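Local structure of molybdopterin biosynthesis protein (Mycobacterium abscessus, 3TCR) at residues A72-V77 / T182-A187; S89-A94 / R117-E122; N93-A98 / D104-V109; V167-S172 / D178-L183. The protein probably binds molybdopterin or a precursor of it during molybdenum cofactor biosynthesis. All blocks are in the same frame, centred on the assembly; numbering follows the deposited sequence.

The four contacts sample the two helical layers that sandwich one central sheet. Contacts 2 and 3, with centres about 10 Å apart, share helix 88-100 on one face; contacts 1 and 4, with centres about 11 Å apart, share helix 173-196 on the other. Contacts 3 and 4 meet through neighbouring strands, where Thr108 O lies 2.8 Å from Ile169 N, and contact 1 reaches contact 3 where Phe76 CZ meets Leu105 CD2 at 3.9 Å. Contacts 1 and 2 lie furthest apart, about 23 Å between centres, on opposite sides of the chain's centre. Contact 2 borders the glycine-rich loop that in relatives helps form the pterin pocket.

Contact 1. Residues A72-V77 / T182-A187; sequences AEAGFV and TLTPMA
Ala74 and Thr184 make the outer half of this contact, and Phe76 and Ala187 the inner half. The two halves differ in burial, not in closeness. Inside, the Phe76 ring extends toward helix 173-196, its CG anti to its own carbonyl carbon (chi1 -67°), and brings CZ to 4.3 Å from Ala187 CB. The methyl meets the ring obliquely. Both residues are buried; Leu105 of the central sheet touches both, and Ile188 and Ile191, further along the same helix, also pack on the phenylalanine.

The outer pair is in fact closer but partly exposed. Ala74 CB stands 4.0 Å from Thr184 CB, with the two branches of the threonine, OG1 and CG2, both about 4.3 Å from that methyl. Thr184 OG1 turns back to its own helix, where Met180 O is its hydrogen-bond partner; chi1 of 59° puts the hydroxyl between the backbone N and carbonyl carbon. The neighbouring Glu73 and Pro185 are exposed.

The turn that presents Ala74 and Phe76 is a Schellman motif: Gly75 has a positive phi of 97°, and its N bonds to Ala72 O at 2.8 Å. It closes helix 64-73 before strand 76-84. On the other side Pro185 lacks an N-H, so the helix is kinked there, yet Ala187 N still reaches Leu183 O at 2.9 Å.

The contact buries 131 Å² in all. Its meetings are carbon to carbon, while Thr184 OG1, Gly75 N and Ala187 N bond within their own helix or turn, so the association rests on apolar packing rather than on polar recognition.

Contact 2. Residues S89-A94 / R117-E122; sequences SEIQNA and RDVAPE
Ile91 reaches from helix 88-100 to the start of helix 120-124, and apolar packing is the core of the contact. Its CD1 touches Val119 CG2 at 3.9 Å and, from a different direction, Ala120 CA, also at 3.9 Å. CG1 is anti to the carbonyl carbon (chi1 -59°) and the chain then runs out extended (chi2 166°), which carries the terminal methyl clear of its own helix. The Ile91 and Val119 side chains cross obliquely. Val84 and Val51 of the central sheet also pack on Ile91.

Polar groups lie at the margin and take partners elsewhere. Gln92 NE2 comes within 4.4 Å of Glu122 O, but its hydrogen bond goes one residue further, to Ala123 O, so the amide still ties the two helices together.

Charged groups form a third class. Glu122 OE2 makes salt bridges to Arg155 and to Arg130 of the third subunit, bringing this helix start into the trimer interface. Arg117 pairs through NE with Asp53; its NH1 remains 6.5 Å from Glu90 OE1, too far for contact.

Val119 occupies the N-cap position of helix 120-124, and Ala120 bonds through its backbone to Gly111. The segment 117-122 thus closes the glycine-rich loop after strand 105-109, consistent with the loop that helps form the pterin pocket in this alpha/beta family.

Contact 3. Residues N93-A98 / D104-V109; sequences NAVNTA and DLVVTV
Asn93 O, at the start of the 93-98 helical segment, is gripped twice by Thr97: N donates at 2.9 Å and OG1 at 2.8 Å. The two donors come from opposite faces of the carbonyl plane, the hydroxyl at a C=O...O angle of 151° and tilted 29° from that plane. This fastens Thr97 to its own helix on the exposed side.

The inner side belongs to a beta-alpha-beta crossover, in which strand 76-84 leads through helix 88-100 into strand 105-109. Helix and strand segments run nearly antiparallel, at 165°, with axes 9.6 Å apart. Val106 points both methyls at the helix. With CG1 anti to its backbone N, CG2 stands beside that N and meets Ala98 CB at 3.4 Å, tighter than usual for two carbons. CG1 rests more loosely, 4.4 Å from Val95 CG2.

Ala94 packs on Val49 and Ala98 on Leu47 of strand 44-51, so the helix lies over that strand as well as over 105-109. Val95 CG2 spans to the next inward-facing position, touching Thr108 CG2 at 4.3 Å, while the hydroxyl of that threonine, OG1, is hydrogen-bonded to Asn168 ND2.

Contact 4. Residues V167-S172 / D178-L183; sequences VNIAGS and DGMATL
A beta-alpha unit, strand 164-169 turning back into helix 173-196, is closed by Val167 against Leu183 and Ile169 against Met180. The first pair meets tip to tip. Val167 CG2 lies 3.7 Å from Leu183 CD1, and CG1 is shared between both leucine methyls, at 4.2 Å from each of Leu183 CD1 and CD2. With CG anti to its backbone N (chi1 166°), Leu183 turns its isopropyl end toward the valine, CD1 favouring CG2.

Nearer the turn the backbones converge. The CA atoms of Ile169 and Gly179 are 6.5 Å apart, against 8.4 Å for those of Val167 and Leu183, and Gly179, having no side chain, lets the helix come this close to the isoleucine. The CG2 branch of Ile169 faces Gly179, while CD1 touches Met180 CG at 4.2 Å. All three torsions of Met180 lie near -65°, so the chain coils up, and Leu70 and Leu71 of helix 64-73 pack on it.

In the alpha/beta/alpha layering of the fold, this helix covers the sheet face across from helix 88-100. Ile135 of helix 133-145 packs on both Val167 and Leu183, and Val107 of the next strand touches both Ile169 and Leu183. Asn168 lies between the two inward-facing strand residues but serves polar bonds: ND2 to Thr124 OG1 and OD1 to Val157 N.

The turn itself ends at Ser172, the N-cap of the helix, whose OG is hydrogen-bonded to Ala175 N and to a carboxylate oxygen of Glu150, OE2.

Contact 1. Residues A72-V77 / T182-A187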
loop_
_atom_site.group_PDB
_atom_site.type_symbol
_atom_site.label_atom_id
_atom_site.label_comp_id
_atom_site.label_asym_id
_atom_site.label_seq_id
_atom_site.Cartn_x
_atom_site.Cartn_y
_atom_site.Cartn_z
ATOM N N ALA A 72 13.485 -5.819 24.083
ATOM C CA ALA A 72 14.606 -6.441 24.808
ATOM C C ALA A 72 14.728 -7.905 24.406
ATOM O O ALA A 72 15.827 -8.390 24.141
ATOM C CB ALA A 72 14.429 -6.334 26.316
ATOM N N GLU A 73 13.609 -8.607 24.347
ATOM C CA GLU A 73 13.648 -10.029 23.980
ATOM C C GLU A 73 14.158 -10.290 22.556
ATOM O O GLU A 73 14.714 -11.345 22.313
ATOM C CB GLU A 73 12.280 -10.690 24.183
ATOM C CG GLU A 73 11.958 -10.839 25.657
ATOM C CD GLU A 73 10.549 -11.351 25.939
ATOM O OE1 GLU A 73 9.734 -11.493 24.991
ATOM O OE2 GLU A 73 10.270 -11.604 27.137
ATOM N N ALA A 74 13.973 -9.332 21.642
ATOM C CA ALA A 74 14.561 -9.423 20.286
ATOM C C ALA A 74 16.017 -8.984 20.263
ATOM O O ALA A 74 16.622 -8.981 19.207
ATOM C CB ALA A 74 13.771 -8.574 19.272
ATOM N N GLY A 75 16.573 -8.569 21.397
ATOM C CA GLY A 75 17.966 -8.178 21.448
ATOM C C GLY A 75 18.313 -6.698 21.339
ATOM O O GLY A 75 19.493 -6.372 21.219
ATOM N N PHE A 76 17.328 -5.805 21.364
ATOM C CA PHE A 76 17.597 -4.345 21.343
ATOM C C PHE A 76 17.824 -3.823 22.748
ATOM O O PHE A 76 17.192 -4.286 23.677
ATOM C CB PHE A 76 16.411 -3.543 20.761
ATOM C CG PHE A 76 16.185 -3.787 19.312
ATOM C CD1 PHE A 76 16.753 -2.970 18.366
ATOM C CD2 PHE A 76 15.454 -4.870 18.897
ATOM C CE1 PHE A 76 16.589 -3.227 17.016
ATOM C CE2 PHE A 76 15.265 -5.128 17.560
ATOM C CZ PHE A 76 15.837 -4.303 16.610
ATOM N N VAL A 77 18.705 -2.845 22.891
ATOM C CA VAL A 77 18.762 -2.037 24.079
ATOM C C VAL A 77 17.619 -1.043 23.938
ATOM O O VAL A 77 17.405 -0.466 22.851
ATOM C CB VAL A 77 20.119 -1.290 24.173
ATOM C CG1 VAL A 77 20.112 -0.223 25.269
ATOM C CG2 VAL A 77 21.236 -2.313 24.430
ATOM N N THR A 182 5.601 -9.107 13.833
ATOM C CA THR A 182 5.844 -8.852 12.406
ATOM C C THR A 182 7.080 -7.962 12.207
ATOM O O THR A 182 7.925 -8.228 11.365
ATOM C CB THR A 182 4.615 -8.183 11.755
ATOM O OG1 THR A 182 3.529 -9.102 11.759
ATOM C CG2 THR A 182 4.897 -7.764 10.324
ATOM N N LEU A 183 7.194 -6.939 13.037
ATOM C CA LEU A 183 8.199 -5.903 12.861
ATOM C C LEU A 183 9.602 -6.311 13.231
ATOM O O LEU A 183 10.553 -5.955 12.533
ATOM C CB LEU A 183 7.855 -4.663 13.687
ATOM C CG LEU A 183 9.013 -3.665 13.841
ATOM C CD1 LEU A 183 9.338 -3.077 12.468
ATOM C CD2 LEU A 183 8.626 -2.584 14.828
ATOM N N THR A 184 9.771 -6.957 14.377
ATOM C CA THR A 184 11.127 -7.117 14.894
ATOM C C THR A 184 12.077 -7.913 13.997
ATOM O O THR A 184 13.231 -7.542 13.882
ATOM C CB THR A 184 11.182 -7.587 16.353
ATOM O OG1 THR A 184 10.530 -8.850 16.521
ATOM C CG2 THR A 184 10.552 -6.517 17.293
ATOM N N PRO A 185 11.608 -8.981 13.323
ATOM C CA PRO A 185 12.602 -9.597 12.393
ATOM C C PRO A 185 12.965 -8.684 11.224
ATOM O O PRO A 185 14.088 -8.701 10.763
ATOM C CB PRO A 185 11.927 -10.876 11.902
ATOM C CG PRO A 185 10.764 -11.093 12.809
ATOM C CD PRO A 185 10.357 -9.741 13.380
ATOM N N MET A 186 12.021 -7.891 10.754
ATOM C CA MET A 186 12.288 -6.952 9.666
ATOM C C MET A 186 13.292 -5.886 10.111
ATOM O O MET A 186 14.255 -5.571 9.388
ATOM C CB MET A 186 10.996 -6.300 9.186
ATOM C CG MET A 186 10.009 -7.272 8.541
ATOM S SD MET A 186 8.404 -6.500 8.135
ATOM C CE MET A 186 8.640 -6.459 6.375
ATOM N N ALA A 187 13.080 -5.365 11.309
ATOM C CA ALA A 187 13.941 -4.334 11.863
ATOM C C ALA A 187 15.359 -4.853 12.070
ATOM O O ALA A 187 16.320 -4.152 11.737
ATOM C CB ALA A 187 13.370 -3.786 13.175
#

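Contact 2. Residues S89-A94 / R117-E122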
loop_
_atom_site.group_PDB
_atom_site.type_symbol
_atom_site.label_atom_id
_atom_site.label_comp_id
_atom_site.label_asym_id
_atom_site.label_seq_id
_atom_site.Cartn_x
_atom_site.Cartn_y
_atom_site.Cartn_z
ATOM N N SER A 89 3.470 18.386 16.573
ATOM C CA SER A 89 4.792 18.892 16.911
ATOM C C SER A 89 5.452 18.148 18.067
ATOM O O SER A 89 6.649 17.974 18.075
ATOM C CB SER A 89 4.768 20.403 17.174
ATOM O OG SER A 89 4.165 20.660 18.413
ATOM N N GLU A 90 4.677 17.674 19.031
ATOM C CA GLU A 90 5.255 16.860 20.110
ATOM C C GLU A 90 5.764 15.521 19.613
ATOM O O GLU A 90 6.841 15.078 19.989
ATOM C CB GLU A 90 4.241 16.590 21.232
ATOM C CG GLU A 90 3.871 17.792 22.077
ATOM C CD GLU A 90 2.860 17.427 23.187
ATOM O OE1 GLU A 90 2.050 18.312 23.546
ATOM O OE2 GLU A 90 2.875 16.256 23.704
ATOM N N ILE A 91 4.967 14.861 18.793
ATOM C CA ILE A 91 5.379 13.611 18.193
ATOM C C ILE A 91 6.643 13.810 17.342
ATOM O O ILE A 91 7.579 13.009 17.416
ATOM C CB ILE A 91 4.290 12.979 17.309
ATOM C CG1 ILE A 91 3.028 12.712 18.128
ATOM C CG2 ILE A 91 4.833 11.681 16.692
ATOM C CD1 ILE A 91 1.769 12.414 17.319
ATOM N N GLN A 92 6.672 14.873 16.544
ATOM C CA GLN A 92 7.831 15.155 15.697
ATOM C C GLN A 92 9.069 15.427 16.549
ATOM O O GLN A 92 10.179 14.907 16.269
ATOM C CB GLN A 92 7.515 16.311 14.706
ATOM C CG GLN A 92 6.555 15.853 13.576
ATOM C CD GLN A 92 6.459 16.863 12.427
ATOM O OE1 GLN A 92 6.763 18.020 12.614
ATOM N NE2 GLN A 92 6.052 16.419 11.238
ATOM N N ASN A 93 8.894 16.187 17.622
ATOM C CA ASN A 93 10.011 16.484 18.498
ATOM C C ASN A 93 10.600 15.195 19.078
ATOM O O ASN A 93 11.826 15.047 19.157
ATOM C CB ASN A 93 9.622 17.415 19.659
ATOM C CG ASN A 93 9.490 18.871 19.228
ATOM O OD1 ASN A 93 10.086 19.286 18.235
ATOM N ND2 ASN A 93 8.717 19.658 19.978
ATOM N N ALA A 94 9.716 14.312 19.522
ATOM C CA ALA A 94 10.125 13.052 20.134
ATOM C C ALA A 94 10.909 12.209 19.109
ATOM O O ALA A 94 12.003 11.731 19.396
ATOM C CB ALA A 94 8.895 12.283 20.680
ATOM N N ARG A 117 -8.047 13.406 16.024
ATOM C CA ARG A 117 -7.035 13.509 17.064
ATOM C C ARG A 117 -5.821 12.567 16.794
ATOM O O ARG A 117 -4.678 12.930 17.085
ATOM C CB ARG A 117 -7.717 13.264 18.435
ATOM C CG ARG A 117 -6.835 13.470 19.677
ATOM C CD ARG A 117 -6.647 14.955 20.047
ATOM N NE ARG A 117 -5.567 15.162 21.022
ATOM C CZ ARG A 117 -5.033 16.339 21.364
ATOM N NH1 ARG A 117 -4.045 16.391 22.258
ATOM N NH2 ARG A 117 -5.472 17.473 20.828
ATOM N N ASP A 118 -6.053 11.423 16.157
ATOM C CA ASP A 118 -4.981 10.477 15.756
ATOM C C ASP A 118 -4.048 11.038 14.659
ATOM O O ASP A 118 -4.370 10.952 13.454
ATOM C CB ASP A 118 -5.581 9.175 15.197
ATOM C CG ASP A 118 -6.372 8.381 16.223
ATOM O OD1 ASP A 118 -5.760 7.819 17.160
ATOM O OD2 ASP A 118 -7.632 8.275 16.048
ATOM N N VAL A 119 -2.875 11.546 15.050
ATOM C CA VAL A 119 -1.995 12.206 14.105
ATOM C C VAL A 119 -0.575 11.641 14.029
ATOM O O VAL A 119 0.267 12.247 13.399
ATOM C CB VAL A 119 -1.950 13.732 14.347
ATOM C CG1 VAL A 119 -3.351 14.345 14.153
ATOM C CG2 VAL A 119 -1.401 14.045 15.730
ATOM N N ALA A 120 -0.324 10.463 14.589
ATOM C CA ALA A 120 0.979 9.823 14.460
ATOM C C ALA A 120 1.468 9.679 12.987
ATOM O O ALA A 120 2.588 10.023 12.668
ATOM C CB ALA A 120 0.986 8.454 15.171
ATOM N N PRO A 121 0.610 9.202 12.085
ATOM C CA PRO A 121 1.082 9.065 10.705
ATOM C C PRO A 121 1.401 10.402 10.024
ATOM O O PRO A 121 2.430 10.531 9.352
ATOM C CB PRO A 121 -0.063 8.349 10.010
ATOM C CG PRO A 121 -0.892 7.751 11.127
ATOM C CD PRO A 121 -0.774 8.737 12.245
ATOM N N GLU A 122 0.526 11.384 10.198
ATOM C CA GLU A 122 0.760 12.748 9.674
ATOM C C GLU A 122 2.047 13.331 10.239
ATOM O O GLU A 122 2.767 14.045 9.532
ATOM C CB GLU A 122 -0.379 13.689 10.078
ATOM C CG GLU A 122 -1.691 13.483 9.335
ATOM C CD GLU A 122 -2.533 12.310 9.824
ATOM O OE1 GLU A 122 -2.178 11.601 10.780
ATOM O OE2 GLU A 122 -3.583 12.088 9.194
#

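Contact 3. Residues N93-A98 / D104-V109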
loop_
_atom_site.group_PDB
_atom_site.type_symbol
_atom_site.label_atom_id
_atom_site.label_comp_id
_atom_site.label_asym_id
_atom_site.label_seq_id
_atom_site.Cartn_x
_atom_site.Cartn_y
_atom_site.Cartn_z
ATOM N N ASN A 93 8.894 16.187 17.622
ATOM C CA ASN A 93 10.011 16.484 18.498
ATOM C C ASN A 93 10.600 15.195 19.078
ATOM O O ASN A 93 11.826 15.047 19.157
ATOM C CB ASN A 93 9.622 17.415 19.659
ATOM C CG ASN A 93 9.490 18.871 19.228
ATOM O OD1 ASN A 93 10.086 19.286 18.235
ATOM N ND2 ASN A 93 8.717 19.658 19.978
ATOM N N ALA A 94 9.716 14.312 19.522
ATOM C CA ALA A 94 10.125 13.052 20.134
ATOM C C ALA A 94 10.909 12.209 19.109
ATOM O O ALA A 94 12.003 11.731 19.396
ATOM C CB ALA A 94 8.895 12.283 20.680
ATOM N N VAL A 95 10.352 12.032 17.913
ATOM C CA VAL A 95 11.053 11.234 16.896
ATOM C C VAL A 95 12.384 11.895 16.466
ATOM O O VAL A 95 13.423 11.230 16.376
ATOM C CB VAL A 95 10.153 10.986 15.691
ATOM C CG1 VAL A 95 10.943 10.336 14.547
ATOM C CG2 VAL A 95 8.943 10.136 16.105
ATOM N N ASN A 96 12.351 13.197 16.191
ATOM C CA ASN A 96 13.547 13.925 15.723
ATOM C C ASN A 96 14.633 13.854 16.794
ATOM O O ASN A 96 15.814 13.815 16.464
ATOM C CB ASN A 96 13.250 15.407 15.379
ATOM C CG ASN A 96 12.549 15.575 14.042
ATOM O OD1 ASN A 96 12.711 14.755 13.174
ATOM N ND2 ASN A 96 11.736 16.618 13.897
ATOM N N THR A 97 14.243 13.801 18.067
ATOM C CA THR A 97 15.230 13.684 19.123
ATOM C C THR A 97 15.935 12.315 19.072
ATOM O O THR A 97 17.165 12.222 19.230
ATOM C CB THR A 97 14.624 14.013 20.504
ATOM O OG1 THR A 97 14.210 15.382 20.488
ATOM C CG2 THR A 97 15.691 13.882 21.644
ATOM N N ALA A 98 15.179 11.266 18.795
ATOM C CA ALA A 98 15.766 9.949 18.638
ATOM C C ALA A 98 16.688 9.944 17.405
ATOM O O ALA A 98 17.780 9.418 17.461
ATOM C CB ALA A 98 14.699 8.902 18.488
ATOM N N ASP A 104 18.676 3.483 16.514
ATOM C CA ASP A 104 18.451 2.572 15.364
ATOM C C ASP A 104 16.987 2.275 15.045
ATOM O O ASP A 104 16.619 2.159 13.872
ATOM C CB ASP A 104 19.177 1.256 15.589
ATOM C CG ASP A 104 20.673 1.460 15.819
ATOM O OD1 ASP A 104 21.377 1.911 14.888
ATOM O OD2 ASP A 104 21.152 1.217 16.934
ATOM N N LEU A 105 16.167 2.147 16.088
ATOM C CA LEU A 105 14.734 1.855 15.944
ATOM C C LEU A 105 13.872 2.685 16.867
ATOM O O LEU A 105 14.093 2.714 18.069
ATOM C CB LEU A 105 14.479 0.377 16.227
ATOM C CG LEU A 105 13.044 -0.099 16.202
ATOM C CD1 LEU A 105 12.403 0.108 14.838
ATOM C CD2 LEU A 105 13.049 -1.570 16.661
ATOM N N VAL A 106 12.894 3.368 16.299
ATOM C CA VAL A 106 11.863 4.049 17.058
ATOM C C VAL A 106 10.530 3.399 16.712
ATOM O O VAL A 106 10.166 3.317 15.519
ATOM C CB VAL A 106 11.808 5.537 16.688
ATOM C CG1 VAL A 106 10.564 6.190 17.275
ATOM C CG2 VAL A 106 13.091 6.261 17.094
ATOM N N VAL A 107 9.841 2.868 17.725
ATOM C CA VAL A 107 8.483 2.363 17.606
ATOM C C VAL A 107 7.566 3.357 18.321
ATOM O O VAL A 107 7.757 3.642 19.517
ATOM C CB VAL A 107 8.370 1.009 18.302
ATOM C CG1 VAL A 107 6.934 0.441 18.259
ATOM C CG2 VAL A 107 9.396 0.026 17.715
ATOM N N THR A 108 6.606 3.921 17.590
ATOM C CA THR A 108 5.581 4.785 18.164
ATOM C C THR A 108 4.354 3.880 18.325
ATOM O O THR A 108 4.128 3.004 17.473
ATOM C CB THR A 108 5.216 5.997 17.254
ATOM O OG1 THR A 108 4.479 5.563 16.096
ATOM C CG2 THR A 108 6.442 6.755 16.796
ATOM N N VAL A 109 3.577 4.106 19.388
ATOM C CA VAL A 109 2.464 3.252 19.778
ATOM C C VAL A 109 1.293 4.168 20.065
ATOM O O VAL A 109 1.361 4.974 20.996
ATOM C CB VAL A 109 2.774 2.486 21.098
ATOM C CG1 VAL A 109 1.582 1.622 21.561
ATOM C CG2 VAL A 109 4.048 1.672 20.952
#

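Contact 4. Residues V167-S172 / D178-L183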
loop_
_atom_site.group_PDB
_atom_site.type_symbol
_atom_site.label_atom_id
_atom_site.label_comp_id
_atom_site.label_asym_id
_atom_site.label_seq_id
_atom_site.Cartn_x
_atom_site.Cartn_y
_atom_site.Cartn_z
ATOM N N VAL A 167 8.730 3.262 12.910
ATOM C CA VAL A 167 7.538 2.468 12.627
ATOM C C VAL A 167 6.384 2.811 13.592
ATOM O O VAL A 167 6.539 2.748 14.831
ATOM C CB VAL A 167 7.860 0.952 12.728
ATOM C CG1 VAL A 167 6.661 0.090 12.291
ATOM C CG2 VAL A 167 9.147 0.611 11.921
ATOM N N ASN A 168 5.244 3.200 13.028
ATOM C CA ASN A 168 4.016 3.415 13.798
ATOM C C ASN A 168 3.226 2.115 14.017
ATOM O O ASN A 168 2.900 1.401 13.035
ATOM C CB ASN A 168 3.047 4.322 13.028
ATOM C CG ASN A 168 3.608 5.688 12.667
ATOM O OD1 ASN A 168 3.217 6.236 11.610
ATOM N ND2 ASN A 168 4.429 6.290 13.546
ATOM N N ILE A 169 2.876 1.814 15.261
ATOM C CA ILE A 169 1.857 0.778 15.502
ATOM C C ILE A 169 0.676 1.299 16.333
ATOM O O ILE A 169 0.808 2.296 17.054
ATOM C CB ILE A 169 2.464 -0.517 16.070
ATOM C CG1 ILE A 169 2.881 -0.395 17.497
ATOM C CG2 ILE A 169 3.749 -0.918 15.320
ATOM C CD1 ILE A 169 3.879 -1.528 17.821
ATOM N N ALA A 170 -0.468 0.634 16.201
ATOM C CA ALA A 170 -1.681 0.997 16.947
ATOM C C ALA A 170 -1.468 0.773 18.411
ATOM O O ALA A 170 -0.571 0.025 18.827
ATOM C CB ALA A 170 -2.920 0.236 16.468
ATOM N N GLY A 171 -2.299 1.450 19.200
ATOM C CA GLY A 171 -2.099 1.559 20.640
ATOM C C GLY A 171 -2.448 0.393 21.568
ATOM O O GLY A 171 -1.970 0.369 22.726
ATOM N N SER A 172 -3.277 -0.548 21.137
ATOM C CA SER A 172 -3.729 -1.613 22.055
ATOM C C SER A 172 -2.663 -2.678 22.310
ATOM O O SER A 172 -1.710 -2.836 21.531
ATOM C CB SER A 172 -4.959 -2.289 21.480
ATOM O OG SER A 172 -4.581 -2.984 20.316
ATOM N N ASP A 178 0.900 -8.275 18.040
ATOM C CA ASP A 178 0.946 -8.734 16.665
ATOM C C ASP A 178 1.918 -7.888 15.802
ATOM O O ASP A 178 2.703 -8.437 15.057
ATOM C CB ASP A 178 -0.452 -8.787 16.066
ATOM C CG ASP A 178 -0.468 -9.513 14.733
ATOM O OD1 ASP A 178 -0.428 -10.750 14.773
ATOM O OD2 ASP A 178 -0.505 -8.842 13.669
ATOM N N GLY A 179 1.910 -6.574 15.978
ATOM C CA GLY A 179 2.792 -5.656 15.231
ATOM C C GLY A 179 4.260 -5.892 15.485
ATOM O O GLY A 179 5.077 -5.938 14.548
ATOM N N MET A 180 4.595 -6.063 16.769
ATOM C CA MET A 180 5.965 -6.366 17.156
ATOM C C MET A 180 6.439 -7.708 16.597
ATOM O O MET A 180 7.586 -7.812 16.145
ATOM C CB MET A 180 6.135 -6.296 18.690
ATOM C CG MET A 180 6.052 -4.885 19.257
ATOM S SD MET A 180 7.394 -3.794 18.691
ATOM C CE MET A 180 8.787 -4.599 19.500
ATOM N N ALA A 181 5.591 -8.738 16.606
ATOM C CA ALA A 181 6.002 -10.050 16.052
ATOM C C ALA A 181 6.342 -9.938 14.544
ATOM O O ALA A 181 7.285 -10.564 14.060
ATOM C CB ALA A 181 4.936 -11.142 16.299
ATOM N N THR A 182 5.601 -9.107 13.833
ATOM C CA THR A 182 5.844 -8.852 12.406
ATOM C C THR A 182 7.080 -7.962 12.207
ATOM O O THR A 182 7.925 -8.228 11.365
ATOM C CB THR A 182 4.615 -8.183 11.755
ATOM O OG1 THR A 182 3.529 -9.102 11.759
ATOM C CG2 THR A 182 4.897 -7.764 10.324
ATOM N N LEU A 183 7.194 -6.939 13.037
ATOM C CA LEU A 183 8.199 -5.903 12.861
ATOM C C LEU A 183 9.602 -6.311 13.231
ATOM O O LEU A 183 10.553 -5.955 12.533
ATOM C CB LEU A 183 7.855 -4.663 13.687
ATOM C CG LEU A 183 9.013 -3.665 13.841
ATOM C CD1 LEU A 183 9.338 -3.077 12.468
ATOM C CD2 LEU A 183 8.626 -2.584 14.828
#